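Local coordinates for protein N-acetylglucosamine 2-epimerase (Xylella fastidiosa, PDB 3GT5) that belongs to the N-acylglucosamine 2-epimerase family and probably acts as a sugar isomerase, at residues A[179-183]-A[252-256]; A[195-199]-A[260-264]. All blocks are in the same frame, centred on the assembly; numbering follows the deposited sequence.

Interaction 1 (A[179-183]-A[252-256])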
loop_
_atom_site.group_PDB
_atom_site.type_symbol
_atom_site.label_atom_id
_atom_site.label_comp_id
_atom_site.label_asym_id
_atom_site.label_seq_id
_atom_site.Cartn_x
_atom_site.Cartn_y
_atom_site.Cartn_z
ATOM N N CYS A 179 2.818 -8.097 -5.201
ATOM C CA CYS A 179 1.773 -8.383 -6.201
ATOM C C CYS A 179 1.309 -7.060 -6.826
ATOM O O CYS A 179 1.245 -6.922 -8.060
ATOM C CB CYS A 179 0.613 -9.182 -5.582
ATOM S SG CYS A 179 -0.813 -9.427 -6.618
ATOM N N GLU A 180 1.037 -6.066 -5.969
ATOM C CA GLU A 180 0.693 -4.716 -6.403
ATOM C C GLU A 180 1.754 -4.100 -7.327
ATOM O O GLU A 180 1.387 -3.516 -8.382
ATOM C CB GLU A 180 0.518 -3.845 -5.148
ATOM C CG GLU A 180 0.342 -2.369 -5.383
ATOM C CD GLU A 180 0.542 -1.553 -4.065
ATOM O OE1 GLU A 180 1.001 -2.143 -3.037
ATOM O OE2 GLU A 180 0.263 -0.325 -4.028
ATOM N N ALA A 181 3.045 -4.224 -6.947
ATOM C CA ALA A 181 4.148 -3.677 -7.741
ATOM C C ALA A 181 4.280 -4.394 -9.057
ATOM O O ALA A 181 4.571 -3.742 -10.069
ATOM C CB ALA A 181 5.511 -3.737 -6.981
ATOM N N MET A 182 4.027 -5.714 -9.064
ATOM C CA MET A 182 4.125 -6.486 -10.292
ATOM C C MET A 182 3.015 -6.137 -11.275
ATOM O O MET A 182 3.268 -6.065 -12.488
ATOM C CB MET A 182 4.210 -7.986 -10.029
ATOM C CG MET A 182 5.527 -8.427 -9.405
ATOM S SD MET A 182 7.054 -8.145 -10.415
ATOM C CE MET A 182 8.284 -8.677 -9.154
ATOM N N LEU A 183 1.808 -5.856 -10.755
ATOM C CA LEU A 183 0.730 -5.354 -11.577
ATOM C C LEU A 183 1.076 -3.995 -12.197
ATOM O O LEU A 183 0.866 -3.784 -13.403
ATOM C CB LEU A 183 -0.575 -5.280 -10.792
ATOM C CG LEU A 183 -1.239 -6.602 -10.426
ATOM C CD1 LEU A 183 -2.304 -6.429 -9.296
ATOM C CD2 LEU A 183 -1.825 -7.278 -11.667
ATOM N N GLU A 252 -7.680 -5.167 0.760
ATOM C CA GLU A 252 -6.614 -4.832 -0.191
ATOM C C GLU A 252 -6.367 -5.981 -1.142
ATOM O O GLU A 252 -6.188 -5.761 -2.344
ATOM C CB GLU A 252 -5.341 -4.478 0.555
ATOM C CG GLU A 252 -4.191 -3.984 -0.307
ATOM C CD GLU A 252 -3.109 -3.213 0.462
ATOM O OE1 GLU A 252 -3.152 -3.054 1.731
ATOM O OE2 GLU A 252 -2.150 -2.740 -0.195
ATOM N N TRP A 253 -6.333 -7.206 -0.634
ATOM C CA TRP A 253 -6.219 -8.370 -1.536
ATOM C C TRP A 253 -7.427 -8.485 -2.480
ATOM O O TRP A 253 -7.279 -8.840 -3.665
ATOM C CB TRP A 253 -6.051 -9.658 -0.733
ATOM C CG TRP A 253 -4.648 -10.022 -0.460
ATOM C CD1 TRP A 253 -4.021 -10.075 0.756
ATOM C CD2 TRP A 253 -3.661 -10.372 -1.436
ATOM N NE1 TRP A 253 -2.712 -10.433 0.597
ATOM C CE2 TRP A 253 -2.468 -10.651 -0.737
ATOM C CE3 TRP A 253 -3.678 -10.480 -2.843
ATOM C CZ2 TRP A 253 -1.264 -11.018 -1.391
ATOM C CZ3 TRP A 253 -2.485 -10.858 -3.490
ATOM C CH2 TRP A 253 -1.316 -11.143 -2.763
ATOM N N ALA A 254 -8.633 -8.227 -1.972
ATOM C CA ALA A 254 -9.821 -8.262 -2.808
ATOM C C ALA A 254 -9.662 -7.302 -3.996
ATOM O O ALA A 254 -9.980 -7.659 -5.156
ATOM C CB ALA A 254 -11.079 -7.943 -2.022
ATOM N N LYS A 255 -9.138 -6.115 -3.726
ATOM C CA LYS A 255 -8.844 -5.132 -4.772
ATOM C C LYS A 255 -7.804 -5.658 -5.769
ATOM O O LYS A 255 -7.988 -5.569 -6.998
ATOM C CB LYS A 255 -8.375 -3.837 -4.126
ATOM C CG LYS A 255 -8.116 -2.663 -5.096
ATOM C CD LYS A 255 -7.195 -1.585 -4.521
ATOM C CE LYS A 255 -5.774 -2.049 -4.413
ATOM N NZ LYS A 255 -5.013 -1.140 -3.606
ATOM N N LEU A 256 -6.705 -6.193 -5.254
ATOM C CA LEU A 256 -5.669 -6.725 -6.138
ATOM C C LEU A 256 -6.181 -7.875 -7.006
ATOM O O LEU A 256 -5.823 -7.972 -8.200
ATOM C CB LEU A 256 -4.446 -7.169 -5.338
ATOM C CG LEU A 256 -3.680 -6.083 -4.608
ATOM C CD1 LEU A 256 -2.581 -6.796 -3.802
ATOM C CD2 LEU A 256 -3.073 -4.939 -5.537
#

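Interaction 2 (A[195-199]-A[260-264])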
loop_
_atom_site.group_PDB
_atom_site.type_symbol
_atom_site.label_atom_id
_atom_site.label_comp_id
_atom_site.label_asym_id
_atom_site.label_seq_id
_atom_site.Cartn_x
_atom_site.Cartn_y
_atom_site.Cartn_z
ATOM N N LEU A 195 3.031 -9.741 -14.856
ATOM C CA LEU A 195 1.638 -10.099 -14.612
ATOM C C LEU A 195 1.507 -11.528 -14.062
ATOM O O LEU A 195 0.720 -11.801 -13.131
ATOM C CB LEU A 195 0.834 -9.965 -15.903
ATOM C CG LEU A 195 -0.628 -10.317 -15.833
ATOM C CD1 LEU A 195 -1.376 -9.455 -14.731
ATOM C CD2 LEU A 195 -1.302 -10.210 -17.290
ATOM N N GLU A 196 2.325 -12.429 -14.627
ATOM C CA GLU A 196 2.274 -13.816 -14.218
ATOM C C GLU A 196 2.827 -14.008 -12.791
ATOM O O GLU A 196 2.289 -14.813 -12.011
ATOM C CB GLU A 196 2.987 -14.702 -15.220
ATOM C CG GLU A 196 2.256 -14.675 -16.598
ATOM C CD GLU A 196 0.966 -15.473 -16.748
ATOM O OE1 GLU A 196 0.528 -16.210 -15.827
ATOM O OE2 GLU A 196 0.356 -15.356 -17.857
ATOM N N ARG A 197 3.832 -13.249 -12.445
ATOM C CA ARG A 197 4.367 -13.313 -11.068
ATOM C C ARG A 197 3.336 -12.765 -10.109
ATOM O O ARG A 197 3.158 -13.290 -8.992
ATOM C CB ARG A 197 5.681 -12.586 -10.979
ATOM C CG ARG A 197 6.328 -12.576 -9.618
ATOM C CD ARG A 197 6.592 -13.955 -9.071
ATOM N NE ARG A 197 7.384 -14.801 -9.955
ATOM C CZ ARG A 197 8.711 -14.870 -9.989
ATOM N NH1 ARG A 197 9.489 -14.099 -9.232
ATOM N NH2 ARG A 197 9.279 -15.739 -10.832
ATOM N N ALA A 198 2.668 -11.688 -10.503
ATOM C CA ALA A 198 1.562 -11.180 -9.648
ATOM C C ALA A 198 0.511 -12.214 -9.382
ATOM O O ALA A 198 0.004 -12.366 -8.250
ATOM C CB ALA A 198 0.919 -9.895 -10.269
ATOM N N LEU A 199 0.140 -12.971 -10.417
ATOM C CA LEU A 199 -0.875 -13.995 -10.275
ATOM C C LEU A 199 -0.437 -15.123 -9.369
ATOM O O LEU A 199 -1.277 -15.620 -8.598
ATOM C CB LEU A 199 -1.306 -14.566 -11.647
ATOM C CG LEU A 199 -2.455 -15.593 -11.568
ATOM C CD1 LEU A 199 -3.762 -14.978 -11.066
ATOM C CD2 LEU A 199 -2.630 -16.332 -12.963
ATOM N N LEU A 260 -6.319 -8.032 -11.043
ATOM C CA LEU A 260 -5.864 -9.191 -11.817
ATOM C C LEU A 260 -6.933 -9.668 -12.787
ATOM O O LEU A 260 -6.621 -10.045 -13.923
ATOM C CB LEU A 260 -5.444 -10.328 -10.912
ATOM C CG LEU A 260 -4.055 -10.165 -10.307
ATOM C CD1 LEU A 260 -3.942 -10.988 -9.015
ATOM C CD2 LEU A 260 -2.948 -10.586 -11.312
ATOM N N ASP A 261 -8.197 -9.625 -12.347
ATOM C CA ASP A 261 -9.339 -10.119 -13.136
ATOM C C ASP A 261 -9.564 -9.287 -14.414
ATOM O O ASP A 261 -10.200 -9.746 -15.395
ATOM C CB ASP A 261 -10.576 -10.107 -12.247
ATOM C CG ASP A 261 -11.856 -10.472 -12.974
ATOM O OD1 ASP A 261 -12.092 -11.667 -13.230
ATOM O OD2 ASP A 261 -12.670 -9.543 -13.251
ATOM N N ARG A 262 -9.126 -8.056 -14.367
ATOM C CA ARG A 262 -9.109 -7.157 -15.513
ATOM C C ARG A 262 -8.130 -7.605 -16.618
ATOM O O ARG A 262 -8.393 -7.388 -17.823
ATOM C CB ARG A 262 -8.787 -5.749 -15.007
ATOM C CG ARG A 262 -9.262 -4.598 -15.815
ATOM C CD ARG A 262 -8.675 -3.277 -15.234
ATOM N NE ARG A 262 -9.362 -2.903 -13.994
ATOM C CZ ARG A 262 -8.888 -2.138 -13.009
ATOM N NH1 ARG A 262 -7.669 -1.629 -13.028
ATOM N NH2 ARG A 262 -9.666 -1.901 -11.969
ATOM N N TYR A 263 -7.006 -8.210 -16.221
ATOM C CA TYR A 263 -5.911 -8.532 -17.139
ATOM C C TYR A 263 -5.783 -10.023 -17.430
ATOM O O TYR A 263 -5.101 -10.416 -18.394
ATOM C CB TYR A 263 -4.581 -8.017 -16.575
ATOM C CG TYR A 263 -4.531 -6.530 -16.399
ATOM C CD1 TYR A 263 -4.849 -5.673 -17.439
ATOM C CD2 TYR A 263 -4.180 -5.976 -15.175
ATOM C CE1 TYR A 263 -4.821 -4.318 -17.266
ATOM C CE2 TYR A 263 -4.140 -4.624 -15.002
ATOM C CZ TYR A 263 -4.468 -3.809 -16.035
ATOM O OH TYR A 263 -4.418 -2.478 -15.817
ATOM N N ILE A 264 -6.374 -10.854 -16.581
ATOM C CA ILE A 264 -6.267 -12.304 -16.685
ATOM C C ILE A 264 -7.662 -12.926 -16.689
ATOM O O ILE A 264 -8.500 -12.633 -15.820
ATOM C CB ILE A 264 -5.497 -12.864 -15.473
ATOM C CG1 ILE A 264 -4.044 -12.373 -15.510
ATOM C CG2 ILE A 264 -5.621 -14.412 -15.367
ATOM C CD1 ILE A 264 -3.191 -12.976 -14.430
#

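Interaction 1 (A[179-183]-A[252-256])
Two glutamates face each other across this helix pair: Glu180 OE1 lies 4.3 Å from Glu252 OE2, a like-charge approach in a largely buried contact. In the carboxylate of Glu180, OE1 is hydrogen-bonded to His177 ND1 on the same helix and OE2 to Tyr377 OH of helix 377-387. Lys255 NZ, 5.4 Å from Glu180 OE2, does not touch it but forms a salt bridge with Glu314.

Beside the acids the contact is apolar. Leu256 projects toward helix 172-189, and its CD2 meets the root of the Glu180 side chain, 3.8 Å from CB, and also Leu183 CD1 at 4.1 Å. Its other branch, CD1, sits over one face of the Trp253 ring, offset toward the rim. Cys179 has SG swung anti to the backbone N (chi1 173°), which carries the sulfur to 3.8 Å from Trp253 CZ3; it approaches the six-membered ring obliquely, 65° off the normal. Trp253 NE1 bonds to Gln172 OE1, fixing the indole from its far end.

The axes of segments 179-183 and 252-256 come within 11.3 Å, their N-to-C directions 26° apart, as befits neighbouring, near-parallel inner helices of an (alpha/alpha)6 barrel. Apolar groups thus join these helices, while Glu180 and Lys255 find their polar partners outside the pair.

Interaction 2 (A[195-199]-A[260-264])
Leu195 and Leu199, one turn apart on helix 192-211, pack against residues 260-264, around the C-terminal end of helix 247-263, joining an outer to an inner helix of the (alpha/alpha)6 barrel characteristic of this family. Leu199 meets Ile264 through the isoleucine's CD1, which lies 3.7 Å from Leu199 CD2 and equally near Leu199 CB, the two side chains crossing at a slant. Ile264 CG1 in turn runs past Leu195, 3.9 Å from its CD2, in the opposite sense. The other branch of Leu195, CD1, reaches Leu260 CD2 at 3.9 Å and Tyr263 CB at 4.0 Å. With CG anti to the backbone N (chi1 179°), Leu195 thus divides its two methyls between Ile264 and Leu260. Ala198 CB adds a lighter touch on Leu260 CD2 at 4.1 Å.

In the next shell, Leu183 of helix 172-189 borders both Leu195 and Leu260, while Leu269 lies against Leu199 and Leu260. Tyr263 leads its ring away from Leu195; Glu187 OE2 holds its hydroxyl, and Tyr186 meets the ring edge-to-face. The backbone turn that presents Ile264 is pinned at Leu260 O, which accepts from Tyr263 N at 3.0 Å and from Ile264 N at 2.8 Å.

The centres of interactions 1 and 2 are 9 Å apart, and both use helix 247-263: residues 252-256 meet helix 172-189, and residues 260-264, two turns on, meet helix 192-211. Their partners are consecutive helices, so the segments alternate along the chain, 179-183, 195-199, 252-256, 260-264. The contacts also touch directly: Leu183 CD2 lies 3.5 Å from Leu260 CD2, and Cys179 SG lies 3.5 Å from Ala198 O. Interaction 2 lies further along helix 247-263, toward its C-terminal end, and somewhat further out, where the outer helix 192-211 is met. Helix 247-263 is thereby packed against both members of the preceding helical hairpin, linking neighbouring parts of the barrel.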